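Local coordinates for protein oxalate--CoA ligase (Arabidopsis thaliana, PDB 5IE2) that is an AMP-binding enzyme of the ANL clan, with a large N-terminal domain, a small C-terminal domain and adenosine-5'-triphosphate bound near their interface, at residues Ala196-Thr201 with Leu282-Ser287; Ser291-Ile296 with Val426-Leu431; Val308-Ala313 with Gly335-Pro340; Gln343-Leu348 with Gly396-Asp401. All coordinates share one frame; numbering follows the deposited sequence.

Contact 1: Ala196-Thr201 with Leu282-Ser287; sequences AVYKLT and LRFIRS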
# COMPACT_ATOMS: atom_id res chain seq x y z
N ALA A 196 2.27 3.09 16.44
CA ALA A 196 1.75 2.64 17.71
C ALA A 196 1.47 1.14 17.69
O ALA A 196 1.90 0.42 18.64
CB ALA A 196 0.45 3.45 18.14
N VAL A 197 0.74 0.66 16.69
CA VAL A 197 0.34 -0.75 16.75
C VAL A 197 1.55 -1.71 16.56
O VAL A 197 1.53 -2.80 17.11
CB VAL A 197 -0.79 -1.08 15.73
CG1 VAL A 197 -0.28 -0.95 14.31
CG2 VAL A 197 -1.44 -2.48 16.01
N TYR A 198 2.59 -1.29 15.85
CA TYR A 198 3.77 -2.18 15.72
C TYR A 198 4.88 -1.81 16.69
O TYR A 198 5.93 -2.41 16.64
CB TYR A 198 4.28 -2.18 14.24
CG TYR A 198 3.15 -2.60 13.31
CD1 TYR A 198 2.51 -3.81 13.48
CD2 TYR A 198 2.70 -1.74 12.33
CE1 TYR A 198 1.43 -4.17 12.67
CE2 TYR A 198 1.64 -2.08 11.52
CZ TYR A 198 1.02 -3.28 11.70
OH TYR A 198 -0.05 -3.55 10.90
N LYS A 199 4.63 -0.82 17.56
CA LYS A 199 5.66 -0.27 18.46
C LYS A 199 6.96 -0.04 17.73
O LYS A 199 8.01 -0.51 18.16
CB LYS A 199 5.89 -1.21 19.66
CG LYS A 199 4.64 -1.36 20.49
CD LYS A 199 4.93 -2.23 21.76
CE LYS A 199 3.64 -2.47 22.51
NZ LYS A 199 4.00 -3.32 23.70
N LEU A 200 6.90 0.68 16.61
CA LEU A 200 8.12 1.04 15.88
C LEU A 200 8.93 1.99 16.75
O LEU A 200 8.35 2.91 17.36
CB LEU A 200 7.81 1.72 14.54
CG LEU A 200 7.04 0.82 13.53
CD1 LEU A 200 6.78 1.66 12.25
CD2 LEU A 200 7.79 -0.48 13.19
N THR A 201 10.24 1.77 16.82
CA THR A 201 11.13 2.68 17.53
C THR A 201 12.36 2.94 16.71
O THR A 201 12.53 2.41 15.61
CB THR A 201 11.56 2.15 18.90
OG1 THR A 201 12.48 1.06 18.71
CG2 THR A 201 10.35 1.69 19.72
N LEU A 282 13.43 -11.51 12.78
CA LEU A 282 12.60 -10.28 12.68
C LEU A 282 11.63 -10.20 13.85
O LEU A 282 11.20 -11.24 14.39
CB LEU A 282 11.83 -10.30 11.37
CG LEU A 282 12.69 -10.44 10.14
CD1 LEU A 282 11.80 -10.51 8.84
CD2 LEU A 282 13.72 -9.27 10.05
N ARG A 283 11.26 -8.99 14.25
CA ARG A 283 10.21 -8.78 15.22
C ARG A 283 8.85 -9.25 14.69
O ARG A 283 8.07 -9.85 15.42
CB ARG A 283 10.11 -7.28 15.60
CG ARG A 283 11.18 -6.77 16.49
CD ARG A 283 10.58 -5.69 17.47
NE ARG A 283 10.21 -4.50 16.77
CZ ARG A 283 8.99 -3.96 16.75
NH1 ARG A 283 7.95 -4.52 17.39
NH2 ARG A 283 8.83 -2.84 16.09
N PHE A 284 8.59 -8.96 13.42
CA PHE A 284 7.32 -9.37 12.79
C PHE A 284 7.43 -9.21 11.29
O PHE A 284 8.33 -8.53 10.76
CB PHE A 284 6.10 -8.55 13.32
CG PHE A 284 6.16 -7.09 12.95
CD1 PHE A 284 5.52 -6.59 11.82
CD2 PHE A 284 6.88 -6.20 13.74
CE1 PHE A 284 5.58 -5.23 11.51
CE2 PHE A 284 6.94 -4.86 13.45
CZ PHE A 284 6.31 -4.36 12.33
N ILE A 285 6.49 -9.83 10.60
CA ILE A 285 6.35 -9.68 9.16
C ILE A 285 4.92 -9.21 8.97
O ILE A 285 4.04 -9.75 9.60
CB ILE A 285 6.60 -11.01 8.41
CG1 ILE A 285 8.12 -11.34 8.45
CG2 ILE A 285 6.10 -10.92 6.92
CD1 ILE A 285 8.39 -12.83 7.97
N ARG A 286 4.72 -8.18 8.14
CA ARG A 286 3.39 -7.65 7.97
C ARG A 286 2.83 -7.93 6.57
O ARG A 286 3.58 -7.95 5.57
CB ARG A 286 3.43 -6.13 8.26
CG ARG A 286 2.04 -5.43 8.13
CD ARG A 286 2.27 -3.95 8.43
NE ARG A 286 1.01 -3.19 8.39
CZ ARG A 286 0.59 -2.42 7.38
NH1 ARG A 286 1.29 -2.29 6.24
NH2 ARG A 286 -0.56 -1.76 7.52
N SER A 287 1.49 -8.16 6.49
CA SER A 287 0.83 -8.31 5.21
C SER A 287 -0.38 -7.38 5.16
O SER A 287 -1.00 -7.19 6.17
CB SER A 287 0.40 -9.78 5.01
OG SER A 287 -0.22 -10.00 3.73

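Contact 2: Ser291-Ile296 with Val426-Leu431; sequences SLAPVI and VDAVLL. With ATP (adenosine-5'-triphosphate), chain C.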
# COMPACT_ATOMS: atom_id res chain seq x y z
N SER A 291 -6.37 -10.11 0.81
CA SER A 291 -6.43 -11.09 1.91
C SER A 291 -5.24 -12.01 1.89
O SER A 291 -4.80 -12.49 0.81
CB SER A 291 -7.72 -11.91 1.92
OG SER A 291 -7.84 -12.58 0.70
N LEU A 292 -4.68 -12.24 3.07
CA LEU A 292 -3.60 -13.22 3.27
C LEU A 292 -4.23 -14.58 3.63
O LEU A 292 -4.80 -14.73 4.71
CB LEU A 292 -2.64 -12.82 4.41
CG LEU A 292 -1.44 -13.75 4.68
CD1 LEU A 292 -0.45 -13.66 3.55
CD2 LEU A 292 -0.72 -13.38 5.99
N ALA A 293 -4.14 -15.57 2.74
CA ALA A 293 -4.72 -16.85 3.08
C ALA A 293 -4.00 -17.42 4.30
O ALA A 293 -2.76 -17.27 4.41
CB ALA A 293 -4.61 -17.82 1.87
N PRO A 294 -4.74 -18.09 5.20
CA PRO A 294 -4.09 -18.72 6.36
C PRO A 294 -2.91 -19.62 6.00
O PRO A 294 -1.91 -19.70 6.74
CB PRO A 294 -5.22 -19.53 6.99
CG PRO A 294 -6.46 -18.60 6.72
CD PRO A 294 -6.22 -18.07 5.33
N VAL A 295 -2.99 -20.28 4.85
CA VAL A 295 -1.88 -21.20 4.50
C VAL A 295 -0.61 -20.39 4.16
O VAL A 295 0.53 -20.80 4.50
CB VAL A 295 -2.30 -22.13 3.37
CG1 VAL A 295 -2.45 -21.38 2.04
CG2 VAL A 295 -1.28 -23.31 3.23
N ILE A 296 -0.76 -19.20 3.57
CA ILE A 296 0.42 -18.37 3.33
C ILE A 296 0.98 -17.84 4.65
O ILE A 296 2.20 -17.76 4.84
CB ILE A 296 0.13 -17.20 2.38
CG1 ILE A 296 -0.49 -17.71 1.06
CG2 ILE A 296 1.41 -16.35 2.17
CD1 ILE A 296 0.41 -18.87 0.39
N VAL A 426 -12.91 -18.83 -0.87
CA VAL A 426 -12.59 -19.88 -1.86
C VAL A 426 -11.10 -19.80 -2.27
O VAL A 426 -10.44 -20.84 -2.36
CB VAL A 426 -13.51 -19.79 -3.09
CG1 VAL A 426 -13.13 -20.83 -4.15
CG2 VAL A 426 -14.95 -20.00 -2.69
N ASP A 427 -10.56 -18.58 -2.47
CA ASP A 427 -9.12 -18.41 -2.78
C ASP A 427 -8.24 -19.10 -1.76
O ASP A 427 -7.19 -19.72 -2.09
CB ASP A 427 -8.66 -16.93 -2.77
CG ASP A 427 -9.19 -16.09 -3.92
OD1 ASP A 427 -9.82 -16.64 -4.83
OD2 ASP A 427 -8.94 -14.85 -3.92
N ALA A 428 -8.62 -18.88 -0.50
CA ALA A 428 -7.84 -19.45 0.59
C ALA A 428 -7.83 -20.98 0.46
O ALA A 428 -6.82 -21.63 0.71
CB ALA A 428 -8.40 -19.03 1.95
N VAL A 429 -8.96 -21.55 0.07
CA VAL A 429 -8.95 -23.02 -0.12
C VAL A 429 -8.07 -23.43 -1.31
O VAL A 429 -7.31 -24.40 -1.24
CB VAL A 429 -10.40 -23.59 -0.28
CG1 VAL A 429 -10.39 -25.02 -0.90
CG2 VAL A 429 -11.17 -23.56 1.10
N LEU A 430 -8.17 -22.72 -2.42
CA LEU A 430 -7.38 -23.10 -3.62
C LEU A 430 -5.91 -23.14 -3.32
O LEU A 430 -5.19 -24.03 -3.78
CB LEU A 430 -7.61 -22.10 -4.74
CG LEU A 430 -9.05 -22.16 -5.25
CD1 LEU A 430 -9.29 -20.99 -6.25
CD2 LEU A 430 -9.27 -23.54 -5.87
N LEU A 431 -5.44 -22.14 -2.57
CA LEU A 431 -4.01 -22.10 -2.26
C LEU A 431 -3.51 -23.26 -1.37
O LEU A 431 -2.29 -23.43 -1.21
CB LEU A 431 -3.66 -20.77 -1.56
CG LEU A 431 -3.76 -19.55 -2.47
CD1 LEU A 431 -3.34 -18.26 -1.74
CD2 LEU A 431 -2.91 -19.72 -3.73
PG ATP C . -10.71 0.96 -6.21
O1G ATP C . -11.83 -0.05 -6.42
O2G ATP C . -10.43 1.79 -7.41
O3G ATP C . -10.96 1.82 -4.97
PB ATP C . -8.94 -0.59 -4.53
O1B ATP C . -8.13 -1.84 -4.78
O2B ATP C . -10.17 -0.63 -3.70
O3B ATP C . -9.31 0.15 -5.95
PA ATP C . -6.91 0.39 -2.62
O1A ATP C . -7.23 1.60 -1.74
O2A ATP C . -5.55 0.21 -3.16
O3A ATP C . -7.88 0.49 -3.91
O5' ATP C . -7.43 -0.92 -1.87
C5' ATP C . -8.18 -0.91 -0.63
C4' ATP C . -9.04 -2.19 -0.64
O4' ATP C . -8.17 -3.34 -0.51
C3' ATP C . -9.90 -2.32 0.58
O3' ATP C . -11.09 -1.55 0.40
C2' ATP C . -10.18 -3.80 0.65
O2' ATP C . -11.13 -4.15 -0.36
C1' ATP C . -8.86 -4.36 0.18
N9 ATP C . -8.00 -4.80 1.30
C8 ATP C . -7.03 -4.11 1.92
N7 ATP C . -6.46 -4.91 2.88
C5 ATP C . -7.09 -6.12 2.82
C6 ATP C . -6.97 -7.42 3.53
N6 ATP C . -6.00 -7.58 4.49
N1 ATP C . -7.81 -8.41 3.14
C2 ATP C . -8.73 -8.24 2.17
N3 ATP C . -8.90 -7.09 1.47
C4 ATP C . -8.10 -6.03 1.78
O HOH W 1 -8.56 -13.28 -1.95
O HOH W 2 -5.56 -21.01 3.44

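Contact 3: Val308-Ala313 with Gly335-Pro340; sequences VLEAYA and GSVGKP. With ATP (adenosine-5'-triphosphate), chain C.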
# COMPACT_ATOMS: atom_id res chain seq x y z
N VAL A 308 3.41 -13.29 11.87
CA VAL A 308 2.91 -12.64 10.66
C VAL A 308 1.61 -11.94 11.00
O VAL A 308 0.66 -12.60 11.42
CB VAL A 308 2.70 -13.65 9.54
CG1 VAL A 308 2.01 -12.99 8.33
CG2 VAL A 308 4.09 -14.20 9.12
N LEU A 309 1.62 -10.61 10.89
CA LEU A 309 0.50 -9.76 11.32
C LEU A 309 -0.18 -9.16 10.10
O LEU A 309 0.44 -8.38 9.35
CB LEU A 309 1.00 -8.64 12.24
CG LEU A 309 1.95 -9.12 13.35
CD1 LEU A 309 2.43 -7.89 14.18
CD2 LEU A 309 1.21 -10.15 14.28
N GLU A 310 -1.44 -9.53 9.91
CA GLU A 310 -2.21 -9.00 8.80
C GLU A 310 -2.96 -7.73 9.17
O GLU A 310 -3.52 -7.62 10.28
CB GLU A 310 -3.23 -10.06 8.32
CG GLU A 310 -3.84 -9.67 6.98
CD GLU A 310 -4.84 -10.67 6.42
OE1 GLU A 310 -5.22 -11.63 7.12
OE2 GLU A 310 -5.25 -10.46 5.25
N ALA A 311 -2.92 -6.77 8.27
CA ALA A 311 -3.62 -5.49 8.46
C ALA A 311 -4.60 -5.27 7.30
O ALA A 311 -4.46 -5.90 6.25
CB ALA A 311 -2.63 -4.33 8.51
N TYR A 312 -5.52 -4.33 7.49
CA TYR A 312 -6.52 -3.93 6.50
C TYR A 312 -6.38 -2.41 6.28
O TYR A 312 -6.25 -1.66 7.24
CB TYR A 312 -7.91 -4.31 7.03
CG TYR A 312 -9.14 -3.66 6.40
CD1 TYR A 312 -9.38 -3.75 5.02
CD2 TYR A 312 -10.11 -3.10 7.21
CE1 TYR A 312 -10.59 -3.20 4.44
CE2 TYR A 312 -11.30 -2.59 6.67
CZ TYR A 312 -11.52 -2.63 5.31
OH TYR A 312 -12.68 -2.08 4.81
N ALA A 313 -6.33 -2.00 5.02
CA ALA A 313 -5.98 -0.61 4.70
C ALA A 313 -6.57 -0.17 3.37
O ALA A 313 -6.92 -0.99 2.58
CB ALA A 313 -4.45 -0.43 4.65
N GLY A 335 -7.03 -15.38 8.89
CA GLY A 335 -8.35 -15.12 8.33
C GLY A 335 -8.91 -13.76 8.79
O GLY A 335 -9.96 -13.32 8.30
N SER A 336 -8.20 -13.10 9.70
CA SER A 336 -8.68 -11.83 10.32
C SER A 336 -7.71 -10.70 10.08
O SER A 336 -6.47 -10.94 9.99
CB SER A 336 -8.89 -12.00 11.83
OG SER A 336 -9.23 -10.75 12.44
N VAL A 337 -8.24 -9.48 10.00
CA VAL A 337 -7.39 -8.31 9.89
C VAL A 337 -7.36 -7.49 11.21
O VAL A 337 -6.99 -6.30 11.23
CB VAL A 337 -7.81 -7.42 8.68
CG1 VAL A 337 -7.57 -8.15 7.39
CG2 VAL A 337 -9.29 -7.06 8.75
N GLY A 338 -7.69 -8.15 12.32
CA GLY A 338 -7.43 -7.58 13.63
C GLY A 338 -8.36 -6.45 14.04
O GLY A 338 -9.50 -6.39 13.63
N LYS A 339 -7.83 -5.51 14.81
CA LYS A 339 -8.67 -4.51 15.51
C LYS A 339 -8.39 -3.12 14.97
O LYS A 339 -7.29 -2.83 14.59
CB LYS A 339 -8.39 -4.55 17.03
CG LYS A 339 -8.72 -5.91 17.63
CD LYS A 339 -8.68 -5.85 19.16
CE LYS A 339 -7.27 -5.69 19.67
NZ LYS A 339 -6.60 -7.00 19.69
N PRO A 340 -9.39 -2.23 15.01
CA PRO A 340 -9.22 -0.84 14.56
C PRO A 340 -8.05 -0.16 15.27
O PRO A 340 -7.90 -0.40 16.48
CB PRO A 340 -10.54 -0.16 15.01
CG PRO A 340 -11.50 -1.24 15.19
CD PRO A 340 -10.75 -2.51 15.52
PG ATP C . -10.71 0.96 -6.21
O1G ATP C . -11.83 -0.05 -6.42
O2G ATP C . -10.43 1.79 -7.41
O3G ATP C . -10.96 1.82 -4.97
PB ATP C . -8.94 -0.59 -4.53
O1B ATP C . -8.13 -1.84 -4.78
O2B ATP C . -10.17 -0.63 -3.70
O3B ATP C . -9.31 0.15 -5.95
PA ATP C . -6.91 0.39 -2.62
O1A ATP C . -7.23 1.60 -1.74
O2A ATP C . -5.55 0.21 -3.16
O3A ATP C . -7.88 0.49 -3.91
O5' ATP C . -7.43 -0.92 -1.87
C5' ATP C . -8.18 -0.91 -0.63
C4' ATP C . -9.04 -2.19 -0.64
O4' ATP C . -8.17 -3.34 -0.51
C3' ATP C . -9.90 -2.32 0.58
O3' ATP C . -11.09 -1.55 0.40
C2' ATP C . -10.18 -3.80 0.65
O2' ATP C . -11.13 -4.15 -0.36
C1' ATP C . -8.86 -4.36 0.18
N9 ATP C . -8.00 -4.80 1.30
C8 ATP C . -7.03 -4.11 1.92
N7 ATP C . -6.46 -4.91 2.88
C5 ATP C . -7.09 -6.12 2.82
C6 ATP C . -6.97 -7.42 3.53
N6 ATP C . -6.00 -7.58 4.49
N1 ATP C . -7.81 -8.41 3.14
C2 ATP C . -8.73 -8.24 2.17
N3 ATP C . -8.90 -7.09 1.47
C4 ATP C . -8.10 -6.03 1.78

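Contact 4: Gln343-Leu348 with Gly396-Asp401; sequences QEMAIL and GYFDTD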
# COMPACT_ATOMS: atom_id res chain seq x y z
N GLN A 343 -8.88 4.86 15.24
CA GLN A 343 -10.06 5.33 14.55
C GLN A 343 -11.23 4.48 14.92
O GLN A 343 -11.06 3.37 15.42
CB GLN A 343 -9.87 5.33 13.04
CG GLN A 343 -9.56 3.90 12.50
CD GLN A 343 -8.78 3.97 11.17
OE1 GLN A 343 -9.38 4.08 10.11
NE2 GLN A 343 -7.44 3.92 11.25
N GLU A 344 -12.43 5.02 14.70
CA GLU A 344 -13.65 4.27 14.91
C GLU A 344 -13.99 3.42 13.73
O GLU A 344 -13.76 3.79 12.58
CB GLU A 344 -14.82 5.22 15.17
CG GLU A 344 -14.62 6.03 16.43
CD GLU A 344 -15.77 7.02 16.63
OE1 GLU A 344 -16.81 6.57 17.11
OE2 GLU A 344 -15.59 8.20 16.31
N MET A 345 -14.61 2.29 14.02
CA MET A 345 -15.01 1.39 12.95
C MET A 345 -16.32 0.70 13.37
O MET A 345 -16.49 0.32 14.54
CB MET A 345 -13.92 0.35 12.71
CG MET A 345 -14.25 -0.55 11.57
SD MET A 345 -12.88 -1.74 11.37
CE MET A 345 -11.43 -0.60 11.25
N ALA A 346 -17.24 0.54 12.43
CA ALA A 346 -18.53 -0.05 12.77
C ALA A 346 -19.02 -0.87 11.59
O ALA A 346 -18.62 -0.62 10.48
CB ALA A 346 -19.49 1.02 13.08
N ILE A 347 -19.89 -1.85 11.84
CA ILE A 347 -20.43 -2.69 10.77
C ILE A 347 -21.90 -2.31 10.62
O ILE A 347 -22.65 -2.42 11.58
CB ILE A 347 -20.31 -4.20 11.15
CG1 ILE A 347 -18.86 -4.60 11.42
CG2 ILE A 347 -20.97 -5.09 10.10
CD1 ILE A 347 -17.99 -4.58 10.14
N LEU A 348 -22.30 -1.83 9.45
CA LEU A 348 -23.68 -1.30 9.30
C LEU A 348 -24.49 -2.09 8.28
O LEU A 348 -23.94 -2.47 7.25
CB LEU A 348 -23.58 0.13 8.82
CG LEU A 348 -23.54 1.30 9.81
CD1 LEU A 348 -22.76 1.05 11.08
CD2 LEU A 348 -23.03 2.49 9.07
N GLY A 396 -17.81 -7.14 6.06
CA GLY A 396 -17.10 -7.85 7.11
C GLY A 396 -17.94 -8.05 8.37
O GLY A 396 -19.14 -7.70 8.43
N TYR A 397 -17.34 -8.67 9.38
CA TYR A 397 -18.00 -8.74 10.68
C TYR A 397 -16.92 -8.74 11.76
O TYR A 397 -15.78 -9.10 11.50
CB TYR A 397 -18.91 -9.98 10.80
CG TYR A 397 -18.15 -11.29 10.66
CD1 TYR A 397 -17.63 -11.93 11.79
CD2 TYR A 397 -17.93 -11.85 9.41
CE1 TYR A 397 -16.92 -13.12 11.67
CE2 TYR A 397 -17.20 -13.03 9.28
CZ TYR A 397 -16.70 -13.67 10.42
OH TYR A 397 -16.00 -14.86 10.29
N PHE A 398 -17.30 -8.32 12.96
CA PHE A 398 -16.47 -8.41 14.15
C PHE A 398 -16.83 -9.69 14.89
O PHE A 398 -18.01 -9.98 15.09
CB PHE A 398 -16.71 -7.24 15.10
CG PHE A 398 -16.02 -5.97 14.63
CD1 PHE A 398 -14.63 -5.90 14.59
CD2 PHE A 398 -16.76 -4.86 14.25
CE1 PHE A 398 -13.98 -4.76 14.17
CE2 PHE A 398 -16.10 -3.70 13.80
CZ PHE A 398 -14.71 -3.67 13.76
N ASP A 399 -15.79 -10.40 15.35
CA ASP A 399 -16.04 -11.51 16.24
C ASP A 399 -16.17 -10.93 17.67
O ASP A 399 -16.09 -9.70 17.86
CB ASP A 399 -14.94 -12.60 16.12
CG ASP A 399 -13.56 -12.13 16.51
OD1 ASP A 399 -13.42 -11.22 17.35
OD2 ASP A 399 -12.57 -12.74 15.99
N THR A 400 -16.36 -11.78 18.67
CA THR A 400 -16.64 -11.27 20.03
C THR A 400 -15.38 -10.72 20.72
O THR A 400 -15.50 -10.06 21.74
CB THR A 400 -17.29 -12.36 20.91
OG1 THR A 400 -16.49 -13.53 20.82
CG2 THR A 400 -18.67 -12.71 20.39
N ASP A 401 -14.19 -10.94 20.15
CA ASP A 401 -12.94 -10.28 20.63
C ASP A 401 -12.72 -8.93 19.97
O ASP A 401 -11.74 -8.25 20.27
CB ASP A 401 -11.70 -11.15 20.38
CG ASP A 401 -11.73 -12.46 21.16
OD1 ASP A 401 -12.17 -12.47 22.34
OD2 ASP A 401 -11.37 -13.50 20.57

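Contact 1: Ala196-Thr201 with Leu282-Ser287
Three hydrogen bonds hold the polar ends of this contact. R283, bent at chi2 and chi3, turns its guanidinium end-on to the backbone. NH1 and NH2 both donate to Y198 O, and each lies 3.0 Å from it. That oxygen, near the end of helix 184-198, lies in the guanidinium plane and accepts from both terminal nitrogens. K199 follows with positive phi (45°) in a Schellman motif. R286 extends straight from CG to NE, with its CG anti to the backbone N. Its NE donates to Y198 OH at 2.7 Å, within the guanidinium plane; S323 also hydrogen-bonds that hydroxyl.

The apolar part lies between these bonds. The rings of Y198 and F284 are nearly parallel (19°) but slid apart, with centroids 5.0 Å apart. F284 CZ touches Y198 CB at 3.5 Å. L200 CD2 meets the edge of the F284 ring, 4.2 Å from CZ.

R283 also pairs with D204, while K199 NZ forms salt bridges with E328 and E329. The contact joins the C-terminal end of helix 184-198 to strand 284-287. Y198 also packs on strand 308-314, L200 and R286 on helix 215-227, and F284 meets W256 of strand 256-259.

Contact 2: Ser291-Ile296 with Val426-Leu431
The interface between the large N-terminal domain and the small C-terminal domain carries this contact. S291-I296 runs from the ATP pocket into the start of helix 294-304. V426-L431 lies on helix 423-430 of the C-terminal domain.

The direct contacts are apolar. A293, at the N-cap position, presents its methyl to the other helix. Its CB lies 4.0 Å from A428 CB, and the two backbones come close here. P294 CD lies alongside the same A428 methyl. L431 reaches in from the other end, its CG anti to the carbonyl carbon (chi1 -69°). L431 CD1 touches two neighbours on one side, A293 CB at 3.9 Å and I296 CG1 at 4.0 Å. Nearer the backbone, L431 CB meets V295 CG1 at 3.8 Å. This branch of V295 takes the crowded position between N and the carbonyl carbon (chi1 70°).

No hydrogen bond crosses directly; two waters bridge instead. One is hydrogen-bonded to S291 OG at 2.8 Å and donates to D427 OD2 at 2.5 Å. D427 OD2 also forms a salt bridge with R503, which probably keeps the carboxylate charged. The other water accepts from V295 N, in the first turn of its helix, and donates to A428 O.

S291 also lies beside the ligand: its backbone N is 3.2 Å from N1 of the ATP adenine. Apolar side chains and two bridging waters join the two domains beside the nucleotide. This is consistent with the mobile domain interface of ANL enzymes, where the C-terminal domain closes over the nucleotide site.

Contact 3: Val308-Ala313 with Gly335-Pro340
V337 is the tight point between strand 308-314 and the loop leading to strand 339-340. Its CB and CG2 both press on Y312 CB, CB to CB at 3.5 Å. CG2 holds the crowded position between N and the carbonyl carbon. CG1, anti to the carbonyl carbon (chi1 -66°), turns to the ligand instead and lies 3.3 Å from N6 of ATP. It also meets E310 CD at 3.8 Å.

The polar flank has no hydrogen bond between the segments, and it opens to solvent at G335. E310 OE1 stands 3.2 Å from S336 O, but both are acceptors. N324 ND2 hydrogen-bonds S336 O and the backbone O of E310. G335 is exposed, and its backbone angles call for glycine. S336 turns away from the strand and forms an ST turn, its OG accepting from G338 N at 3.0 Å and also bonding L404 O.

Two acceptors grip the adenine amino group. N6 donates to E310 OE2 at 3.1 Å and to A311 O at 2.9 Å. E310 is extended beyond CG, with CG anti to N, and L292 N also donates to its OE2. Y312 brings its ring edge to the ribose, CE1 lying 3.9 Å from C2', while its OH bonds D394. The pairing of strand backbone and acidic side chain on N6, with V337 beside it, makes this the adenine pocket of an AMP-binding domain of the ANL clan.

Contact 4: Gln343-Leu348 with Gly396-Asp401
I347 reaches from strand 344-348 into the angle made with strand 394-398. Its CB points toward the other strand and splits into two branches. CG1, anti to the carbonyl carbon (chi1 -58°), lies against the F398 ring, 3.5 Å from CD2. CG2, anti to the backbone N, goes to the backbone of G396, 3.6 Å from its O. The tip, CD1, bends back at chi2 (-69°) to the same carbonyl, 3.7 Å from G396 O, and passes Y397 CA at 4.2 Å. One branched side chain therefore fits against both a ring and a bare glycine backbone.

F398 reaches back the other way. Its CG is anti to the carbonyl carbon, which carries CZ to M345. M345 has its CG anti to N and a bend at chi3, and SD comes 3.6 Å from F398 CZ. The sulfur is 4.9 Å from the ring centroid and approaches obliquely, a Met-aromatic contact.

No hydrogen bond joins the two strands. The axes of 344-348 and 396-398 approach to 7.4 Å, and their directions differ by 114°. Strand 361-366 pairs antiparallel with both strands, and its V363 packs on M345 and I347. Beyond F398, D399 and D401 both form salt bridges with K333. The steep crossing and apolar filling fit a branched or curled antiparallel sheet, consistent with the distorted beta-barrel subdomain of ANL enzymes.

How the contacts relate
Contacts 1 and 3 share the sheet that contains neighbouring strands 284-287 and 308-314, and their centres are about 12 Å apart. Contact 2 comes next along the chain at its first segment, on helix 294-304, which lies between those strands in sequence. Its second segment comes after all the others, so contacts 3 and 4 are nested within its loop. Contact 4 lies in the separate antiparallel sheet and touches contact 3 through P340, their centres about 12 Å apart. Contacts 2 and 3, centres about 15 Å apart, both reach ATP, and L292 N to E310 OE2 links them. Contact 3 lines the adenine site, and contact 2 ties the neighbouring S291-I296 segment to the C-terminal domain.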